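Local coordinates for fatty acid-binding protein homolog (Ascaris suum, PDB 6I8X), which binds fatty acids inside a beta-barrel and may sequester potentially toxic ones or help maintain the impermeable lipid layer of the eggshell, at residues M38-V41 and I42-A45; D26-L29 and K30-Y34; Y124-G128 and D129-M133. All coordinates share one frame; numbering follows the deposited sequence.

Contact 1: residues M38-V41 and I42-A45; sequences MRQV and IKLA. With VCA (vaccenic acid), chain C.
K43 starts its side chain in a way helices seldom allow: with chi1 at 85°, CG sits wedged between its backbone N and carbonyl carbon, and it presses against the carbonyl of R39 one turn back, K43 CG lying 3.3 Å from R39 O. The same oxygen accepts K43 N at 2.9 Å, so the lysine meets it with both backbone and aliphatic chain. Beyond CG the chain runs extended beside Q40, the two pointing the same way, and carries its ammonium to a salt bridge with D26 on the preceding helix, a carboxylate that R39 also bridges through NE; the shared carboxylate probably offsets their like charges. On another side of the turn, I42 CG1 lies 3.3 Å from M38 O, the acceptor of I42 N, and its tip CD1 approaches M38 CE at 4.3 Å, a loose apolar touch. A45 CB is 3.2 Å from C7 of the bound vaccenic acid and 3.4 Å from V41 O, so the methyl touches both, the two roughly at right angles seen from CB. Such a helix end, with V41, I42 and A45 against a fatty acyl chain, belongs to the helix-turn-helix lid of the fatty acid-binding protein fold.

Contact 2: residues D26-L29 and K30-Y34; sequences DEYL and KARGY
Residues D26-L29 and K30-Y34 form one continuous stretch in which successive i to i+4 bonds, such as A31 N to E27 O at 2.9 Å, give way to a Schellman motif. G33, at a phi of 100°, turns the chain, its N bonding K30 O, while Y34 N reaches back to L29 O at 3.0 Å. The Y34 side chain then turns back against L29. The edge of its ring meets the same carbonyl, with Y34 CD2 3.3 Å from L29 O, and the ring crosses the leucine side chain at an angle, L29 CD2 standing 4.0 Å from Y34 CD2. Y28 and R32 instead run side by side in one direction. Chi1 (165° and -151°) sets both chains off alike, and with R32 bent at chi2 the phenol oxygen comes to the guanidinium edge, in its plane, Y28 OH 3.9 Å from R32 NE, a contact and not a bond; ring and guanidinium planes are nearly perpendicular. Near the solvent, E27 OE1 lies 3.8 Å from K30 CD but 4.5 Å from K30 NZ, too long for a salt bridge. The polar ends of Y28 and R32 meet at E120, which takes the phenol on one carboxylate oxygen and R32 NE on the other, while D118 holds R32 NH2. These bonds tie the helix end to strand 119-127 of the barrel, and the arginine's charge would probably help keep E120 ionised.

Contact 3: residues Y124-G128 and D129-M133; sequences YRRDG and DYLVM
Y124-G128 and D129-M133 make a tight antiparallel hairpin, the strand directions 148° apart, closed by a type II' turn from D127 to Y130 with G128 at its positive-phi corner. R125 and V132 form a hydrogen-bonded pair whose V132 N to R125 O bond, 2.7 Å long, is nearly straight; nearer the turn, D127 N gives a bond of equal length to Y130 O. The second bond of that pair is less regular, for Y130 N comes to D127 O from above the carbonyl plane. R126 folds back over the turn. Bends at chi2 (-67°) and chi3 (-59°) curl its chain so that the guanidinium grips G128 O side-on, with R126 NE at 3.2 Å and R126 NH2 at 2.8 Å, the oxygen lying close to the guanidinium plane. R126 NE also bonds Y130 O, so one arginine links a turn carbonyl to one on the returning strand, the latter weakly. R126 NH1 is bonded to the carbonyl of K12. Water 1, which donates to D129 OD1 at 2.8 Å and weakly to G128 O, extends this network. Farther along the same face, M133 stretches out fully beside the Y124 ring. M133 CG makes an off-centre CH-pi contact, 4.1 Å from the ring centroid, SD follows in an oblique Met-aromatic approach, and M133 CE arrives 3.3 Å from Y124 OH. L131 crosses the ring obliquely, its CD2 at 3.8 Å from Y124 CD1. Y124 OH is hydrogen-bonded to E108 and K49, and M133 touches the vaccenic acid, so this face looks into the barrel. Strand 105-112 flanks the hairpin beyond Y124 and strand 140-148 beyond L131 and M133, while F17 of strand 15-23 packs on L131 and R126.

How the contacts relate
Contacts 1 and 2 belong to consecutive helices of the lid, and their centres are 11 Å apart. They touch: D26 OD1 of contact 2 takes salt bridges from K43 NZ and R39 NE of contact 1, each at 2.8 Å, and I42 CD1 packs on Y34 CE1 at 3.6 Å. Contact 3 lies on the barrel itself, its centre about 22 Å from that of contact 1 and 23 Å from that of contact 2, the nearest atoms about 10 and 8 Å away. What unites all three is the vaccenic acid: V41, I42, A45, Y34 and M133 line its pocket from the lid and the barrel wall. K49, which bonds the lipid, also partners Y124.

Contact 1: residues M38-V41 and I42-A45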
# COMPACT_ATOMS: atom_id res chain seq x y z
N MET A 38 10.78 -11.37 13.96
CA MET A 38 9.70 -10.72 13.24
C MET A 38 10.18 -10.10 11.95
O MET A 38 9.51 -10.25 10.94
CB MET A 38 8.93 -9.71 14.11
CG MET A 38 7.96 -10.36 15.09
SD MET A 38 6.93 -11.73 14.46
CE MET A 38 5.79 -10.82 13.36
N ARG A 39 11.36 -9.46 11.96
CA ARG A 39 11.94 -8.87 10.75
C ARG A 39 12.20 -9.90 9.68
O ARG A 39 11.93 -9.63 8.52
CB ARG A 39 13.24 -8.12 11.05
CG ARG A 39 13.05 -6.79 11.74
CD ARG A 39 14.25 -5.88 11.60
NE ARG A 39 15.54 -6.57 11.78
CZ ARG A 39 16.17 -6.71 12.94
NH1 ARG A 39 15.62 -6.25 14.06
NH2 ARG A 39 17.33 -7.34 12.99
N GLN A 40 12.74 -11.08 10.04
CA GLN A 40 13.05 -12.11 9.05
C GLN A 40 11.81 -12.56 8.32
O GLN A 40 11.87 -12.66 7.10
CB GLN A 40 13.75 -13.36 9.66
CG GLN A 40 15.03 -13.11 10.44
CD GLN A 40 15.95 -12.05 9.87
OE1 GLN A 40 16.05 -10.92 10.39
NE2 GLN A 40 16.63 -12.37 8.78
N VAL A 41 10.70 -12.80 9.05
CA VAL A 41 9.45 -13.34 8.49
C VAL A 41 8.74 -12.25 7.70
O VAL A 41 8.20 -12.55 6.63
CB VAL A 41 8.51 -14.11 9.49
CG1 VAL A 41 9.22 -15.34 10.06
CG2 VAL A 41 7.97 -13.22 10.61
N ILE A 42 8.82 -10.99 8.17
CA ILE A 42 8.23 -9.87 7.43
C ILE A 42 8.97 -9.61 6.11
O ILE A 42 8.32 -9.40 5.07
CB ILE A 42 8.11 -8.58 8.28
CG1 ILE A 42 7.05 -8.77 9.41
CG2 ILE A 42 7.77 -7.34 7.38
CD1 ILE A 42 7.21 -7.82 10.64
N LYS A 43 10.31 -9.58 6.15
CA LYS A 43 11.10 -9.20 4.97
C LYS A 43 11.30 -10.32 3.94
O LYS A 43 11.60 -10.03 2.78
CB LYS A 43 12.46 -8.57 5.39
CG LYS A 43 13.61 -9.52 5.67
CD LYS A 43 14.75 -8.77 6.40
CE LYS A 43 16.00 -9.60 6.50
NZ LYS A 43 17.01 -8.97 7.38
N LEU A 44 11.13 -11.57 4.32
CA LEU A 44 11.34 -12.59 3.32
C LEU A 44 10.01 -13.23 2.85
O LEU A 44 10.02 -14.15 2.05
CB LEU A 44 12.39 -13.61 3.80
CG LEU A 44 13.84 -13.03 3.77
CD1 LEU A 44 14.75 -13.70 4.79
CD2 LEU A 44 14.45 -13.05 2.36
N ALA A 45 8.88 -12.63 3.24
CA ALA A 45 7.59 -13.11 2.76
C ALA A 45 7.26 -12.61 1.35
O ALA A 45 7.56 -11.45 1.02
CB ALA A 45 6.50 -12.69 3.70
O2 VCA C . 2.67 -3.74 2.18
C1 VCA C . 3.60 -4.67 2.14
O1 VCA C . 4.06 -5.10 1.11
C2 VCA C . 4.06 -5.14 3.49
C3 VCA C . 4.37 -6.63 3.59
C4 VCA C . 4.47 -7.10 5.03
C5 VCA C . 4.92 -8.54 5.22
C6 VCA C . 3.78 -9.54 5.21
C7 VCA C . 4.27 -10.97 5.19
C8 VCA C . 4.70 -11.58 6.52
C9 VCA C . 3.56 -12.12 7.36
C10 VCA C . 4.01 -12.60 8.74
C11 VCA C . 2.95 -12.47 9.80
C12 VCA C . 2.51 -11.34 10.32
C13 VCA C . 2.96 -9.96 9.94
C14 VCA C . 2.45 -8.87 10.88
C15 VCA C . 3.04 -7.49 10.61
C16 VCA C . 2.78 -6.93 9.22
C17 VCA C . 3.31 -5.52 9.02
C18 VCA C . 2.78 -4.85 7.78

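Contact 2: residues D26-L29 and K30-Y34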
# COMPACT_ATOMS: atom_id res chain seq x y z
N ASP A 26 15.36 -3.99 6.19
CA ASP A 26 15.73 -4.42 7.54
C ASP A 26 15.91 -3.25 8.53
O ASP A 26 15.36 -3.31 9.63
CB ASP A 26 16.98 -5.29 7.55
CG ASP A 26 17.25 -5.87 8.91
OD1 ASP A 26 16.65 -6.90 9.23
OD2 ASP A 26 18.03 -5.24 9.69
N GLU A 27 16.70 -2.24 8.18
CA GLU A 27 16.90 -1.10 9.08
C GLU A 27 15.60 -0.33 9.30
O GLU A 27 15.37 0.17 10.41
CB GLU A 27 18.05 -0.18 8.60
CG GLU A 27 18.74 0.61 9.71
CD GLU A 27 19.28 -0.13 10.93
OE1 GLU A 27 19.66 -1.32 10.81
OE2 GLU A 27 19.34 0.49 12.02
N TYR A 28 14.73 -0.28 8.27
CA TYR A 28 13.42 0.35 8.36
C TYR A 28 12.56 -0.37 9.37
O TYR A 28 11.92 0.29 10.18
CB TYR A 28 12.70 0.38 6.98
CG TYR A 28 11.23 0.70 7.12
CD1 TYR A 28 10.79 2.02 7.26
CD2 TYR A 28 10.28 -0.31 7.21
CE1 TYR A 28 9.43 2.32 7.41
CE2 TYR A 28 8.93 -0.03 7.40
CZ TYR A 28 8.51 1.29 7.47
OH TYR A 28 7.17 1.56 7.62
N LEU A 29 12.50 -1.72 9.30
CA LEU A 29 11.72 -2.56 10.22
C LEU A 29 12.23 -2.44 11.64
O LEU A 29 11.45 -2.45 12.58
CB LEU A 29 11.67 -4.03 9.76
CG LEU A 29 10.90 -4.32 8.46
CD1 LEU A 29 11.11 -5.75 8.03
CD2 LEU A 29 9.38 -4.01 8.60
N LYS A 30 13.54 -2.25 11.78
CA LYS A 30 14.23 -2.02 13.05
C LYS A 30 13.80 -0.66 13.64
O LYS A 30 13.45 -0.60 14.82
CB LYS A 30 15.74 -2.08 12.85
CG LYS A 30 16.42 -2.85 13.94
CD LYS A 30 17.87 -3.12 13.63
CE LYS A 30 18.60 -3.30 14.91
NZ LYS A 30 20.04 -3.56 14.69
N ALA A 31 13.77 0.41 12.81
CA ALA A 31 13.36 1.76 13.25
C ALA A 31 11.90 1.76 13.72
O ALA A 31 11.55 2.46 14.67
CB ALA A 31 13.57 2.77 12.12
N ARG A 32 11.09 0.91 13.11
CA ARG A 32 9.68 0.67 13.40
C ARG A 32 9.47 -0.19 14.67
O ARG A 32 8.35 -0.30 15.15
CB ARG A 32 9.04 0.01 12.15
CG ARG A 32 7.55 0.29 11.94
CD ARG A 32 7.28 1.70 11.49
NE ARG A 32 5.86 1.97 11.25
CZ ARG A 32 4.98 2.32 12.18
NH1 ARG A 32 5.33 2.38 13.45
NH2 ARG A 32 3.72 2.57 11.84
N GLY A 33 10.54 -0.78 15.21
CA GLY A 33 10.48 -1.55 16.45
C GLY A 33 10.43 -3.05 16.36
O GLY A 33 10.27 -3.71 17.39
N TYR A 34 10.61 -3.63 15.16
CA TYR A 34 10.62 -5.08 15.03
C TYR A 34 11.95 -5.72 15.42
O TYR A 34 13.03 -5.33 14.93
CB TYR A 34 10.21 -5.52 13.61
CG TYR A 34 8.79 -5.15 13.24
CD1 TYR A 34 7.71 -5.91 13.70
CD2 TYR A 34 8.51 -4.02 12.48
CE1 TYR A 34 6.39 -5.58 13.36
CE2 TYR A 34 7.21 -3.69 12.11
CZ TYR A 34 6.15 -4.48 12.55
OH TYR A 34 4.86 -4.14 12.20

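Contact 3: residues Y124-G128 and D129-M133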
# COMPACT_ATOMS: atom_id res chain seq x y z
N TYR A 124 3.72 5.12 -3.68
CA TYR A 124 3.91 4.23 -4.81
C TYR A 124 4.20 5.02 -6.05
O TYR A 124 3.53 6.02 -6.33
CB TYR A 124 2.71 3.33 -5.07
CG TYR A 124 2.31 2.42 -3.94
CD1 TYR A 124 2.77 1.10 -3.90
CD2 TYR A 124 1.36 2.81 -3.00
CE1 TYR A 124 2.30 0.20 -2.95
CE2 TYR A 124 0.91 1.93 -2.02
CZ TYR A 124 1.38 0.62 -2.00
OH TYR A 124 0.92 -0.27 -1.07
N ARG A 125 5.18 4.54 -6.82
CA ARG A 125 5.58 5.18 -8.07
C ARG A 125 5.85 4.11 -9.09
O ARG A 125 6.28 3.03 -8.74
CB ARG A 125 6.83 6.04 -7.86
CG ARG A 125 6.61 7.29 -7.00
CD ARG A 125 7.84 8.18 -6.93
NE ARG A 125 8.10 8.84 -8.21
CZ ARG A 125 7.60 10.02 -8.57
NH1 ARG A 125 6.83 10.70 -7.73
NH2 ARG A 125 7.88 10.53 -9.76
N ARG A 126 5.55 4.40 -10.34
CA ARG A 126 5.86 3.48 -11.42
C ARG A 126 7.20 3.85 -11.99
O ARG A 126 7.47 5.03 -12.18
CB ARG A 126 4.79 3.47 -12.52
CG ARG A 126 3.64 2.54 -12.21
CD ARG A 126 3.98 1.05 -12.19
NE ARG A 126 4.54 0.53 -13.45
CZ ARG A 126 3.82 0.03 -14.46
NH1 ARG A 126 2.50 0.03 -14.40
NH2 ARG A 126 4.42 -0.45 -15.53
N ASP A 127 8.04 2.86 -12.24
CA ASP A 127 9.34 3.05 -12.86
C ASP A 127 9.58 1.88 -13.82
O ASP A 127 10.08 0.82 -13.42
CB ASP A 127 10.45 3.16 -11.80
CG ASP A 127 11.78 3.53 -12.43
OD1 ASP A 127 11.77 4.16 -13.51
OD2 ASP A 127 12.83 3.14 -11.86
N GLY A 128 9.20 2.10 -15.08
CA GLY A 128 9.28 1.08 -16.10
C GLY A 128 8.28 -0.01 -15.75
O GLY A 128 7.15 0.30 -15.34
N ASP A 129 8.73 -1.26 -15.75
CA ASP A 129 7.88 -2.42 -15.42
C ASP A 129 7.66 -2.60 -13.93
O ASP A 129 7.05 -3.58 -13.52
CB ASP A 129 8.46 -3.70 -16.03
CG ASP A 129 8.63 -3.57 -17.52
OD1 ASP A 129 7.60 -3.35 -18.23
OD2 ASP A 129 9.80 -3.58 -17.98
N TYR A 130 8.16 -1.66 -13.13
CA TYR A 130 8.09 -1.74 -11.68
C TYR A 130 7.20 -0.72 -11.04
O TYR A 130 7.16 0.43 -11.45
CB TYR A 130 9.51 -1.64 -11.05
CG TYR A 130 10.38 -2.83 -11.36
CD1 TYR A 130 11.18 -2.85 -12.51
CD2 TYR A 130 10.36 -3.96 -10.55
CE1 TYR A 130 11.92 -3.98 -12.85
CE2 TYR A 130 11.13 -5.09 -10.86
CZ TYR A 130 11.91 -5.09 -12.02
OH TYR A 130 12.64 -6.21 -12.36
N LEU A 131 6.56 -1.15 -9.96
CA LEU A 131 5.84 -0.33 -9.00
C LEU A 131 6.84 -0.28 -7.82
O LEU A 131 7.28 -1.32 -7.34
CB LEU A 131 4.52 -1.01 -8.58
CG LEU A 131 3.64 -0.25 -7.58
CD1 LEU A 131 2.98 0.99 -8.22
CD2 LEU A 131 2.62 -1.19 -6.96
N VAL A 132 7.25 0.91 -7.42
CA VAL A 132 8.19 1.14 -6.33
C VAL A 132 7.38 1.67 -5.13
O VAL A 132 6.71 2.70 -5.25
CB VAL A 132 9.31 2.14 -6.75
CG1 VAL A 132 10.36 2.28 -5.65
CG2 VAL A 132 9.95 1.75 -8.09
N MET A 133 7.46 0.97 -4.01
CA MET A 133 6.82 1.37 -2.78
C MET A 133 7.89 1.94 -1.87
O MET A 133 8.83 1.24 -1.53
CB MET A 133 6.12 0.21 -2.10
CG MET A 133 5.27 0.65 -0.93
SD MET A 133 4.77 -0.82 -0.03
CE MET A 133 3.48 -0.19 0.94
O HOH W 1 5.71 -1.24 -18.11